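Local coordinates for protein maltose operon transcriptional repressor (Staphylococcus aureus subsp. aureus Mu50, PDB 3HCW) that probably represses transcription of the maltose operon as a LacI/GalR-type regulator, the crystallised C-terminal fragment folding like a periplasmic sugar-binding protein, at residues A[12-17]-A[29-34]; A[22-27]-A[226-231]; A[71-76]-A[252-257]; A[98-103]-A[270-275]. All coordinates share one frame; numbering follows the deposited sequence. Where two conformers were deposited one is given.

Contact 1 of 4, residues A[12-17]-A[29-34]; sequences LVLKGS and NVLLGI
L12 and L31 both set CG anti to their own carbonyl carbon (chi1 -42° and -62°), and these two torsions send the leucines at each other from strand 9-13 and helix 25-39. The pair belongs to the beta-alpha-beta crossover of a Rossmann-like lobe: strand 9-13 runs into helix 25-39, which covers the sheet before the chain returns in the parallel neighbour 44-47. The two side chains slide past one another in opposite directions, and their methyls meet, L12 CD1 against L31 CD2 at 3.7 Å. The other branch of L12 goes further along the helix, to the next turn, where CD2 lies 3.7 Å from I34 CG2. That same I34 methyl is also 4.0 Å from L12 CD1, so the leucine fork straddles it. L14, just past the end of the strand, comes in at a slant to L31 and uses only its CD2.

V13, between the two leucines, directs its CB away from this helix and packs against F72 and L74, the alternation expected of a strand covered on both faces. L75 also touches L14, V30 and L31, while I73 touches L12 and I34. At the start of the helical segment N29 turns to the second subunit, bonding R22 and E19 of that chain. Within the hydrophobic layer L31 CD2 lies between two leucine methyls, meeting L12 CD1 and also L14 CD2, the latter at 3.9 Å.

Contact 2 of 4, residues A[22-27]-A[226-231]; sequences RLNPFY and TFNDSY
P25 lays its ring against the side chain of S230, CB to CB at 3.9 Å, with P25 CG equally close to S230 OG. The contact spans the cleft between the two lobes of a type I periplasmic-binding-protein fold: P25 starts helix 25-39 in one lobe, and S230 lies in the loop after strand 222-227 in the other. Both sides are helix N-termini. N24 is the N-cap of helix 25-39, its OD1 accepting from F26 N at 3.2 Å in a nearly straight bond (164° at the hydrogen). S230 is the N-cap of the next helix in the other lobe; its chi1 of 69° tucks OG between backbone N and carbonyl carbon, from where it takes the bond from L232 N.

N228 lies against the start of helix 25-39, its OD1 near F26 CB and the edge of the F26 ring. In the conformer given, and so with some reserve, its amide lies almost in the plane of the N24 amide, 14° apart, with the two OD1 atoms no nearer than 4.2 Å. The nitrogen end is turned elsewhere, to D200 OD1, and a bound glycerol sits about 3 Å from the N228 side chain. P25 also packs on L23 of the second subunit. In that same N228 conformer, and so tentatively, the nearest approach of the two segments is N228 OD1 to F26 CB, 3.6 Å.

Contact 3 of 4, residues A[71-76]-A[252-257]; sequences AFILLY and QQAGSA
I73 carries this contact with a fully extended side chain: chi1 of -62° puts CG1 anti to the carbonyl carbon, and chi2 of -179° stretches CD1 away from strand 71-74 onto the surface of helix 247-263. The end methyl lies nearest the backbone and also touches the side chain of A254. CD1 is 3.8 Å from A254 O and 4.2 Å from G255 N, so it rests against the peptide joining those two residues. The shorter branch, CG2, stays back, anti to the backbone N. A254 CB meets both branches, I73 CD1 at 4.1 Å and I73 CG2 at 4.2 Å. Small residues at 254 and 255 let strand and helix come close, the CA atoms of I73 and A254 being 7.3 Å apart.

On the other side of the helical turn S256 bends OG back onto Q252 O, at 3.2 Å, from above the carbonyl plane and from the face opposite to the helical bond of S256 N.

Strand 71-74 lies between strands 9-13 and 94-97 of the parallel sheet. I10 and L12 touch I73 from one neighbour and I95 from the other, while helix 25-39 packs alongside helix 247-263 through T37 and E36.

Contact 4 of 4, residues A[98-103]-A[270-275]; sequences GKPTSD and IELVII
P100 and L272 cross at about a right angle, the CG–CD corner of the proline ring meeting the two leucine methyls. L272 holds CG anti to its backbone N (chi1 -177°), and this carries both methyls out from the first residue of strand 272-280 to the loop that follows strand 94-97. CD1 does most of the touching: it is 3.7 Å from P100 CD and 4.2 Å from P100 CG. CD2 reaches only CG, also at 4.2 Å, so the fork of the leucine spans the corner of the ring. L272 CD1 is also 4.4 Å from G98 O. At the backbone angles of G98, phi 147°, a CB would jam against the carbonyl O of the residue before, which by itself calls for glycine here.

Strand 110-113 lies between the two in the sheet of the same Rossmann-like lobe, and H110 touches both P100 and L272. Next to P100 the loop is held by polar links of its own: K99 NZ makes a salt bridge with D148, and T101 N bonds to D105. E271, the residue before L272, bonds H106 through OE2.

Across the two segments themselves, the contact is carbon against carbon. It lies at the surface, and P100 and L272 each also meet a crystal neighbour. The chemistry implies a shallow apolar patch in which van der Waals contact alone joins the two side chains, with no directional bond to fix an angle.

Contacts 1 and 3 share one wall of the N-terminal lobe: their centres are 9 Å apart, and strands 9-13 and 71-74 are neighbours, joined by a probable hydrogen bond, V13 O to L75 N at 3.0 Å. Contact 4 continues the same lobe from contact 3, 12 Å away, where Q253 packs on V273 and I275. Contact 2 is the one that bridges to the second lobe; it meets contact 1 where K15 CE comes 3.4 Å from Y27 OH, and lies 22 Å from contact 4. Glycerol near N228 and near G98, probably from the crystallisation liquor, may still mark pockets, the first in the inter-lobe cleft, where effectors bind in relatives. Contacts 1 and 2 also touch the second subunit.

Contact 1 of 4, residues A[12-17]-A[29-34]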
loop_
_atom_site.group_PDB
_atom_site.type_symbol
_atom_site.label_atom_id
_atom_site.label_comp_id
_atom_site.label_asym_id
_atom_site.label_seq_id
_atom_site.Cartn_x
_atom_site.Cartn_y
_atom_site.Cartn_z
ATOM N N LEU A 12 2.329 -8.721 -17.864
ATOM C CA LEU A 12 1.499 -7.626 -17.366
ATOM C C LEU A 12 2.255 -6.289 -17.446
ATOM O O LEU A 12 3.153 -6.035 -16.640
ATOM C CB LEU A 12 1.054 -7.920 -15.930
ATOM C CG LEU A 12 0.616 -9.368 -15.638
ATOM C CD1 LEU A 12 0.342 -9.555 -14.171
ATOM C CD2 LEU A 12 -0.591 -9.821 -16.459
ATOM N N VAL A 13 1.886 -5.441 -18.410
ATOM C CA VAL A 13 2.549 -4.134 -18.588
ATOM C C VAL A 13 2.043 -3.018 -17.657
ATOM O O VAL A 13 0.890 -2.585 -17.743
ATOM C CB VAL A 13 2.491 -3.640 -20.053
ATOM C CG1 VAL A 13 3.409 -2.428 -20.244
ATOM C CG2 VAL A 13 2.888 -4.749 -21.005
ATOM N N LEU A 14 2.937 -2.561 -16.784
ATOM C CA LEU A 14 2.683 -1.468 -15.847
ATOM C C LEU A 14 3.146 -0.120 -16.412
ATOM O O LEU A 14 3.971 -0.064 -17.331
ATOM C CB LEU A 14 3.417 -1.737 -14.527
ATOM C CG LEU A 14 2.755 -2.346 -13.285
ATOM C CD1 LEU A 14 2.095 -1.262 -12.453
ATOM C CD2 LEU A 14 1.778 -3.463 -13.604
ATOM N N LYS A 15 2.608 0.956 -15.838
ATOM C CA LYS A 15 2.955 2.339 -16.184
ATOM C C LYS A 15 4.361 2.709 -15.679
ATOM O O LYS A 15 5.153 3.317 -16.407
ATOM C CB LYS A 15 1.900 3.279 -15.585
ATOM C CG LYS A 15 1.976 4.744 -16.008
ATOM C CD LYS A 15 1.395 5.664 -14.917
ATOM C CE LYS A 15 -0.106 5.456 -14.714
ATOM N NZ LYS A 15 -0.644 6.258 -13.583
ATOM N N GLY A 16 4.654 2.335 -14.431
ATOM C CA GLY A 16 5.961 2.566 -13.808
ATOM C C GLY A 16 6.229 1.656 -12.616
ATOM O O GLY A 16 5.372 0.857 -12.226
ATOM N N SER A 17 7.424 1.780 -12.039
ATOM C CA SER A 17 7.843 0.954 -10.899
ATOM C C SER A 17 7.904 1.778 -9.622
ATOM O O SER A 17 8.224 1.250 -8.550
ATOM C CB SER A 17 9.223 0.347 -11.151
ATOM O OG SER A 17 9.497 0.261 -12.531
ATOM N N ASN A 29 -4.109 -4.553 -5.992
ATOM C CA ASN A 29 -5.327 -5.329 -6.158
ATOM C C ASN A 29 -5.603 -5.810 -7.583
ATOM O O ASN A 29 -6.100 -6.920 -7.768
ATOM C CB ASN A 29 -6.513 -4.585 -5.558
ATOM C CG ASN A 29 -6.401 -4.457 -4.051
ATOM O OD1 ASN A 29 -6.064 -5.419 -3.372
ATOM N ND2 ASN A 29 -6.675 -3.270 -3.524
ATOM N N VAL A 30 -5.265 -5.001 -8.587
ATOM C CA VAL A 30 -5.460 -5.420 -9.985
ATOM C C VAL A 30 -4.565 -6.622 -10.303
ATOM O O VAL A 30 -5.059 -7.650 -10.789
ATOM C CB VAL A 30 -5.269 -4.258 -11.006
ATOM C CG1 VAL A 30 -5.275 -4.776 -12.404
ATOM C CG2 VAL A 30 -6.396 -3.250 -10.882
ATOM N N LEU A 31 -3.274 -6.503 -9.982
ATOM C CA LEU A 31 -2.315 -7.608 -10.143
ATOM C C LEU A 31 -2.686 -8.868 -9.341
ATOM O O LEU A 31 -2.563 -9.961 -9.861
ATOM C CB LEU A 31 -0.882 -7.161 -9.830
ATOM C CG LEU A 31 -0.253 -6.063 -10.703
ATOM C CD1 LEU A 31 1.088 -5.601 -10.120
ATOM C CD2 LEU A 31 -0.086 -6.499 -12.143
ATOM N N LEU A 32 -3.143 -8.716 -8.096
ATOM C CA LEU A 32 -3.694 -9.856 -7.332
ATOM C C LEU A 32 -4.897 -10.508 -8.033
ATOM O O LEU A 32 -4.987 -11.741 -8.131
ATOM C CB LEU A 32 -4.083 -9.426 -5.909
ATOM C CG LEU A 32 -4.622 -10.494 -4.947
ATOM C CD1 LEU A 32 -3.534 -11.473 -4.530
ATOM C CD2 LEU A 32 -5.231 -9.853 -3.723
ATOM N N GLY A 33 -5.815 -9.676 -8.521
ATOM C CA GLY A 33 -6.946 -10.145 -9.301
ATOM C C GLY A 33 -6.508 -10.926 -10.529
ATOM O O GLY A 33 -7.000 -12.036 -10.764
ATOM N N ILE A 34 -5.575 -10.364 -11.307
ATOM C CA ILE A 34 -5.063 -11.063 -12.487
ATOM C C ILE A 34 -4.370 -12.382 -12.131
ATOM O O ILE A 34 -4.690 -13.425 -12.698
ATOM C CB ILE A 34 -4.072 -10.200 -13.297
ATOM C CG1 ILE A 34 -4.783 -9.005 -13.917
ATOM C CG2 ILE A 34 -3.391 -11.057 -14.403
ATOM C CD1 ILE A 34 -3.921 -7.809 -14.082
#

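Contact 2 of 4, residues A[22-27]-A[226-231]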
loop_
_atom_site.group_PDB
_atom_site.type_symbol
_atom_site.label_atom_id
_atom_site.label_comp_id
_atom_site.label_asym_id
_atom_site.label_seq_id
_atom_site.Cartn_x
_atom_site.Cartn_y
_atom_site.Cartn_z
ATOM N N ARG A 22 3.960 1.042 -7.330
ATOM C CA ARG A 22 4.006 -0.348 -6.862
ATOM C C ARG A 22 3.409 -0.507 -5.457
ATOM O O ARG A 22 3.091 -1.624 -5.039
ATOM C CB ARG A 22 5.429 -0.925 -6.931
ATOM C CG ARG A 22 6.439 -0.285 -5.981
ATOM C CD ARG A 22 7.560 -1.264 -5.644
ATOM N NE ARG A 22 8.447 -0.748 -4.601
ATOM C CZ ARG A 22 9.605 -0.127 -4.830
ATOM N NH1 ARG A 22 10.338 0.303 -3.807
ATOM N NH2 ARG A 22 10.039 0.065 -6.076
ATOM N N LEU A 23 3.257 0.612 -4.747
ATOM C CA LEU A 23 2.593 0.645 -3.436
ATOM C C LEU A 23 1.155 1.108 -3.574
ATOM O O LEU A 23 0.406 1.118 -2.582
ATOM C CB LEU A 23 3.308 1.594 -2.471
ATOM C CG LEU A 23 4.517 1.239 -1.593
ATOM C CD1 LEU A 23 5.667 0.561 -2.341
ATOM C CD2 LEU A 23 5.003 2.520 -0.919
ATOM N N ASN A 24 0.777 1.500 -4.797
ATOM C CA ASN A 24 -0.585 1.947 -5.078
ATOM C C ASN A 24 -1.503 0.740 -4.975
ATOM O O ASN A 24 -1.333 -0.218 -5.722
ATOM C CB ASN A 24 -0.682 2.571 -6.478
ATOM C CG ASN A 24 -1.862 3.510 -6.627
ATOM O OD1 ASN A 24 -2.990 3.187 -6.250
ATOM N ND2 ASN A 24 -1.606 4.688 -7.190
ATOM N N PRO A 25 -2.473 0.786 -4.049
ATOM C CA PRO A 25 -3.452 -0.280 -3.820
ATOM C C PRO A 25 -4.314 -0.610 -5.038
ATOM O O PRO A 25 -4.989 -1.640 -5.041
ATOM C CB PRO A 25 -4.351 0.296 -2.715
ATOM C CG PRO A 25 -3.508 1.285 -2.022
ATOM C CD PRO A 25 -2.697 1.915 -3.130
ATOM N N PHE A 26 -4.309 0.262 -6.043
ATOM C CA PHE A 26 -4.974 -0.029 -7.303
ATOM C C PHE A 26 -4.257 -1.167 -7.987
ATOM O O PHE A 26 -4.862 -2.193 -8.297
ATOM C CB PHE A 26 -4.992 1.181 -8.244
ATOM C CG PHE A 26 -5.552 0.867 -9.601
ATOM C CD1 PHE A 26 -6.923 0.724 -9.784
ATOM C CD2 PHE A 26 -4.705 0.701 -10.702
ATOM C CE1 PHE A 26 -7.448 0.426 -11.049
ATOM C CE2 PHE A 26 -5.220 0.400 -11.964
ATOM C CZ PHE A 26 -6.590 0.265 -12.137
ATOM N N TYR A 27 -2.965 -0.971 -8.224
ATOM C CA TYR A 27 -2.168 -1.965 -8.913
ATOM C C TYR A 27 -1.979 -3.225 -8.070
ATOM O O TYR A 27 -2.073 -4.324 -8.588
ATOM C CB TYR A 27 -0.845 -1.365 -9.377
ATOM C CG TYR A 27 -1.044 -0.247 -10.374
ATOM C CD1 TYR A 27 -1.349 -0.523 -11.711
ATOM C CD2 TYR A 27 -0.949 1.093 -9.983
ATOM C CE1 TYR A 27 -1.534 0.500 -12.640
ATOM C CE2 TYR A 27 -1.133 2.126 -10.903
ATOM C CZ TYR A 27 -1.426 1.822 -12.230
ATOM O OH TYR A 27 -1.614 2.833 -13.142
ATOM N N THR A 226 -12.282 11.327 -2.974
ATOM C CA THR A 226 -11.372 10.831 -4.000
ATOM C C THR A 226 -11.854 9.535 -4.657
ATOM O O THR A 226 -12.993 9.127 -4.454
ATOM C CB THR A 226 -9.938 10.650 -3.436
ATOM O OG1 THR A 226 -9.041 10.281 -4.496
ATOM C CG2 THR A 226 -9.907 9.618 -2.323
ATOM N N PHE A 227 -10.979 8.905 -5.448
ATOM C CA PHE A 227 -11.273 7.639 -6.116
ATOM C C PHE A 227 -10.338 6.536 -5.649
ATOM O O PHE A 227 -9.243 6.820 -5.162
ATOM C CB PHE A 227 -11.152 7.778 -7.636
ATOM C CG PHE A 227 -12.092 8.778 -8.232
ATOM C CD1 PHE A 227 -13.280 8.365 -8.837
ATOM C CD2 PHE A 227 -11.779 10.137 -8.213
ATOM C CE1 PHE A 227 -14.132 9.305 -9.402
ATOM C CE2 PHE A 227 -12.613 11.069 -8.779
ATOM C CZ PHE A 227 -13.783 10.661 -9.368
ATOM N N ASN A 228 -10.717 5.331 -5.930
ATOM C CA ASN A 228 -10.191 4.220 -5.246
ATOM C C ASN A 228 -10.056 3.791 -3.887
ATOM O O ASN A 228 -9.004 3.730 -3.345
ATOM C CB ASN A 228 -9.419 3.286 -6.138
ATOM C CG ASN A 228 -8.010 3.623 -6.184
ATOM O OD1 ASN A 228 -7.144 2.824 -5.833
ATOM N ND2 ASN A 228 -7.743 4.822 -6.619
ATOM N N ASP A 229 -11.193 3.449 -3.353
ATOM C CA ASP A 229 -11.297 3.084 -1.944
ATOM C C ASP A 229 -10.411 1.898 -1.611
ATOM O O ASP A 229 -10.404 0.902 -2.322
ATOM C CB ASP A 229 -12.740 2.730 -1.583
ATOM C CG ASP A 229 -12.943 2.569 -0.086
ATOM O OD1 ASP A 229 -12.355 3.361 0.678
ATOM O OD2 ASP A 229 -13.685 1.654 0.333
ATOM N N SER A 230 -9.643 2.047 -0.540
ATOM C CA SER A 230 -8.917 0.952 0.069
ATOM C C SER A 230 -8.895 1.226 1.565
ATOM O O SER A 230 -9.550 2.156 2.050
ATOM C CB SER A 230 -7.485 0.897 -0.470
ATOM O OG SER A 230 -6.734 2.013 -0.010
ATOM N N TYR A 231 -8.103 0.433 2.275
ATOM C CA TYR A 231 -7.868 0.606 3.694
ATOM C C TYR A 231 -7.277 1.980 4.007
ATOM O O TYR A 231 -7.518 2.521 5.082
ATOM C CB TYR A 231 -6.964 -0.523 4.224
ATOM C CG TYR A 231 -6.858 -0.580 5.732
ATOM C CD1 TYR A 231 -7.990 -0.801 6.532
ATOM C CD2 TYR A 231 -5.630 -0.419 6.363
ATOM C CE1 TYR A 231 -7.892 -0.849 7.927
ATOM C CE2 TYR A 231 -5.518 -0.470 7.754
ATOM C CZ TYR A 231 -6.645 -0.680 8.529
ATOM O OH TYR A 231 -6.511 -0.719 9.902
#

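Contact 3 of 4, residues A[71-76]-A[252-257]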
loop_
_atom_site.group_PDB
_atom_site.type_symbol
_atom_site.label_atom_id
_atom_site.label_comp_id
_atom_site.label_asym_id
_atom_site.label_seq_id
_atom_site.Cartn_x
_atom_site.Cartn_y
_atom_site.Cartn_z
ATOM N N ALA A 71 0.738 -13.960 -23.963
ATOM C CA ALA A 71 -0.129 -12.799 -24.126
ATOM C C ALA A 71 0.162 -11.709 -23.105
ATOM O O ALA A 71 0.958 -11.893 -22.174
ATOM C CB ALA A 71 -1.581 -13.221 -24.039
ATOM N N PHE A 72 -0.502 -10.571 -23.287
ATOM C CA PHE A 72 -0.275 -9.401 -22.454
ATOM C C PHE A 72 -1.561 -8.830 -21.899
ATOM O O PHE A 72 -2.636 -9.037 -22.446
ATOM C CB PHE A 72 0.438 -8.323 -23.255
ATOM C CG PHE A 72 1.898 -8.565 -23.419
ATOM C CD1 PHE A 72 2.790 -8.105 -22.466
ATOM C CD2 PHE A 72 2.385 -9.265 -24.520
ATOM C CE1 PHE A 72 4.166 -8.313 -22.605
ATOM C CE2 PHE A 72 3.749 -9.477 -24.671
ATOM C CZ PHE A 72 4.646 -8.993 -23.712
ATOM N N ILE A 73 -1.441 -8.116 -20.795
ATOM C CA ILE A 73 -2.532 -7.307 -20.284
ATOM C C ILE A 73 -1.915 -5.939 -20.023
ATOM O O ILE A 73 -1.058 -5.816 -19.143
ATOM C CB ILE A 73 -3.136 -7.898 -18.976
ATOM C CG1 ILE A 73 -3.730 -9.297 -19.210
ATOM C CG2 ILE A 73 -4.193 -6.971 -18.399
ATOM C CD1 ILE A 73 -4.350 -9.916 -17.962
ATOM N N LEU A 74 -2.301 -4.934 -20.818
ATOM C CA LEU A 74 -1.872 -3.546 -20.577
ATOM C C LEU A 74 -2.685 -2.969 -19.430
ATOM O O LEU A 74 -3.910 -2.891 -19.515
ATOM C CB LEU A 74 -2.070 -2.666 -21.811
ATOM C CG LEU A 74 -1.394 -3.041 -23.129
ATOM C CD1 LEU A 74 -1.645 -1.967 -24.153
ATOM C CD2 LEU A 74 0.075 -3.209 -22.932
ATOM N N LEU A 75 -2.003 -2.562 -18.364
ATOM C CA LEU A 75 -2.670 -2.074 -17.155
ATOM C C LEU A 75 -2.971 -0.568 -17.169
ATOM O O LEU A 75 -3.165 0.035 -16.116
ATOM C CB LEU A 75 -1.853 -2.395 -15.910
ATOM C CG LEU A 75 -1.661 -3.774 -15.266
ATOM C CD1 LEU A 75 -2.035 -3.662 -13.795
ATOM C CD2 LEU A 75 -2.453 -4.858 -15.890
ATOM N N TYR A 76 -3.017 0.025 -18.359
ATOM C CA TYR A 76 -3.387 1.426 -18.527
ATOM C C TYR A 76 -3.920 1.637 -19.943
ATOM O O TYR A 76 -3.719 0.797 -20.812
ATOM C CB TYR A 76 -2.181 2.342 -18.260
ATOM C CG TYR A 76 -1.081 2.194 -19.280
ATOM C CD1 TYR A 76 -0.063 1.257 -19.104
ATOM C CD2 TYR A 76 -1.058 2.991 -20.428
ATOM C CE1 TYR A 76 0.941 1.114 -20.047
ATOM C CE2 TYR A 76 -0.068 2.851 -21.371
ATOM C CZ TYR A 76 0.927 1.916 -21.173
ATOM O OH TYR A 76 1.910 1.795 -22.108
ATOM N N GLN A 252 -9.474 -9.772 -12.020
ATOM C CA GLN A 252 -10.052 -11.096 -12.252
ATOM C C GLN A 252 -10.698 -11.170 -13.632
ATOM O O GLN A 252 -10.511 -12.151 -14.338
ATOM C CB GLN A 252 -11.067 -11.463 -11.165
ATOM C CG GLN A 252 -10.434 -11.790 -9.822
ATOM C CD GLN A 252 -11.458 -11.953 -8.703
ATOM O OE1 GLN A 252 -12.655 -11.739 -8.897
ATOM N NE2 GLN A 252 -10.983 -12.338 -7.523
ATOM N N GLN A 253 -11.435 -10.124 -14.005
ATOM C CA GLN A 253 -12.093 -10.050 -15.319
ATOM C C GLN A 253 -11.090 -9.991 -16.483
ATOM O O GLN A 253 -11.310 -10.600 -17.524
ATOM C CB GLN A 253 -13.028 -8.844 -15.377
ATOM C CG GLN A 253 -14.251 -8.932 -14.462
ATOM C CD GLN A 253 -15.283 -9.932 -14.947
ATOM O OE1 GLN A 253 -15.678 -9.920 -16.117
ATOM N NE2 GLN A 253 -15.729 -10.801 -14.050
ATOM N N ALA A 254 -9.986 -9.268 -16.292
ATOM C CA ALA A 254 -8.934 -9.193 -17.305
ATOM C C ALA A 254 -8.236 -10.536 -17.463
ATOM O O ALA A 254 -7.909 -10.942 -18.584
ATOM C CB ALA A 254 -7.929 -8.114 -16.954
ATOM N N GLY A 255 -8.020 -11.208 -16.327
ATOM C CA GLY A 255 -7.437 -12.552 -16.280
ATOM C C GLY A 255 -8.294 -13.586 -16.988
ATOM O O GLY A 255 -7.792 -14.379 -17.786
ATOM N N SER A 256 -9.592 -13.563 -16.702
ATOM C CA SER A 256 -10.561 -14.419 -17.396
ATOM C C SER A 256 -10.622 -14.167 -18.900
ATOM O O SER A 256 -10.625 -15.121 -19.678
ATOM C CB SER A 256 -11.942 -14.257 -16.780
ATOM O OG SER A 256 -11.939 -14.769 -15.459
ATOM N N ALA A 257 -10.659 -12.889 -19.294
ATOM C CA ALA A 257 -10.730 -12.493 -20.709
ATOM C C ALA A 257 -9.546 -13.006 -21.524
ATOM O O ALA A 257 -9.739 -13.563 -22.594
ATOM C CB ALA A 257 -10.829 -10.979 -20.852
#

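Contact 4 of 4, residues A[98-103]-A[270-275]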
loop_
_atom_site.group_PDB
_atom_site.type_symbol
_atom_site.label_atom_id
_atom_site.label_comp_id
_atom_site.label_asym_id
_atom_site.label_seq_id
_atom_site.Cartn_x
_atom_site.Cartn_y
_atom_site.Cartn_z
ATOM N N GLY A 98 -8.669 -0.343 -19.233
ATOM C CA GLY A 98 -8.946 1.073 -19.480
ATOM C C GLY A 98 -9.957 1.272 -20.599
ATOM O O GLY A 98 -10.661 0.330 -20.985
ATOM N N LYS A 99 -10.016 2.498 -21.122
ATOM C CA LYS A 99 -11.018 2.885 -22.120
ATOM C C LYS A 99 -10.545 2.771 -23.579
ATOM O O LYS A 99 -9.472 3.274 -23.919
ATOM C CB LYS A 99 -11.470 4.326 -21.872
ATOM C CG LYS A 99 -12.916 4.613 -22.316
ATOM C CD LYS A 99 -13.066 5.993 -22.948
ATOM C CE LYS A 99 -12.083 7.000 -22.389
ATOM N NZ LYS A 99 -12.454 8.374 -22.826
ATOM N N PRO A 100 -11.363 2.131 -24.441
ATOM C CA PRO A 100 -11.149 2.139 -25.895
ATOM C C PRO A 100 -11.206 3.557 -26.428
ATOM O O PRO A 100 -12.097 4.322 -26.059
ATOM C CB PRO A 100 -12.325 1.317 -26.435
ATOM C CG PRO A 100 -13.350 1.293 -25.327
ATOM C CD PRO A 100 -12.551 1.336 -24.065
ATOM N N THR A 101 -10.253 3.899 -27.282
ATOM C CA THR A 101 -10.072 5.279 -27.717
ATOM C C THR A 101 -9.976 5.442 -29.246
ATOM O O THR A 101 -9.773 6.552 -29.747
ATOM C CB THR A 101 -8.840 5.914 -27.005
ATOM O OG1 THR A 101 -8.514 7.171 -27.612
ATOM C CG2 THR A 101 -7.617 4.996 -27.073
ATOM N N SER A 102 -10.145 4.346 -29.983
ATOM C CA SER A 102 -9.851 4.347 -31.417
ATOM C C SER A 102 -10.689 3.352 -32.215
ATOM O O SER A 102 -11.447 2.568 -31.641
ATOM C CB SER A 102 -8.362 4.067 -31.637
ATOM O OG SER A 102 -7.949 4.548 -32.900
ATOM N N ASP A 103 -10.548 3.399 -33.541
ATOM C CA ASP A 103 -11.208 2.445 -34.439
ATOM C C ASP A 103 -10.697 1.016 -34.293
ATOM O O ASP A 103 -11.495 0.080 -34.235
ATOM C CB ASP A 103 -11.103 2.890 -35.901
ATOM C CG ASP A 103 -12.459 3.150 -36.531
ATOM O OD1 ASP A 103 -13.422 2.413 -36.216
ATOM O OD2 ASP A 103 -12.559 4.083 -37.359
ATOM N N ILE A 270 -15.390 -9.677 -27.181
ATOM C CA ILE A 270 -16.154 -8.855 -26.258
ATOM C C ILE A 270 -15.428 -7.517 -26.238
ATOM O O ILE A 270 -14.312 -7.449 -25.752
ATOM C CB ILE A 270 -16.179 -9.449 -24.818
ATOM C CG1 ILE A 270 -16.580 -10.937 -24.816
ATOM C CG2 ILE A 270 -17.070 -8.609 -23.903
ATOM C CD1 ILE A 270 -18.062 -11.225 -25.100
ATOM N N GLU A 271 -16.046 -6.467 -26.777
ATOM C CA GLU A 271 -15.359 -5.178 -26.974
ATOM C C GLU A 271 -15.008 -4.426 -25.690
ATOM O O GLU A 271 -13.936 -3.815 -25.606
ATOM C CB GLU A 271 -16.169 -4.260 -27.891
ATOM C CG GLU A 271 -16.055 -4.584 -29.372
ATOM C CD GLU A 271 -16.631 -3.483 -30.267
ATOM O OE1 GLU A 271 -17.221 -3.818 -31.318
ATOM O OE2 GLU A 271 -16.492 -2.287 -29.925
ATOM N N LEU A 272 -15.903 -4.472 -24.699
ATOM C CA LEU A 272 -15.762 -3.668 -23.487
ATOM C C LEU A 272 -16.496 -4.305 -22.322
ATOM O O LEU A 272 -17.685 -4.601 -22.420
ATOM C CB LEU A 272 -16.271 -2.240 -23.725
ATOM C CG LEU A 272 -16.163 -1.165 -22.632
ATOM C CD1 LEU A 272 -14.748 -0.976 -22.130
ATOM C CD2 LEU A 272 -16.702 0.154 -23.149
ATOM N N VAL A 273 -15.777 -4.543 -21.230
ATOM C CA VAL A 273 -16.396 -5.087 -20.029
ATOM C C VAL A 273 -16.389 -3.972 -18.993
ATOM O O VAL A 273 -15.338 -3.394 -18.703
ATOM C CB VAL A 273 -15.670 -6.359 -19.499
ATOM C CG1 VAL A 273 -16.323 -6.873 -18.215
ATOM C CG2 VAL A 273 -15.640 -7.471 -20.567
ATOM N N ILE A 274 -17.567 -3.649 -18.464
ATOM C CA ILE A 274 -17.697 -2.563 -17.502
ATOM C C ILE A 274 -17.949 -3.120 -16.087
ATOM O O ILE A 274 -18.869 -3.908 -15.869
ATOM C CB ILE A 274 -18.770 -1.532 -17.964
ATOM C CG1 ILE A 274 -18.336 -0.841 -19.276
ATOM C CG2 ILE A 274 -19.081 -0.498 -16.868
ATOM C CD1 ILE A 274 -17.274 0.283 -19.141
ATOM N N ILE A 275 -17.094 -2.724 -15.150
ATOM C CA ILE A 275 -17.217 -3.086 -13.740
ATOM C C ILE A 275 -17.851 -1.907 -12.992
ATOM O O ILE A 275 -17.356 -0.779 -13.068
ATOM C CB ILE A 275 -15.828 -3.498 -13.138
ATOM C CG1 ILE A 275 -15.506 -4.948 -13.474
ATOM C CG2 ILE A 275 -15.772 -3.350 -11.619
ATOM C CD1 ILE A 275 -14.640 -5.107 -14.668
#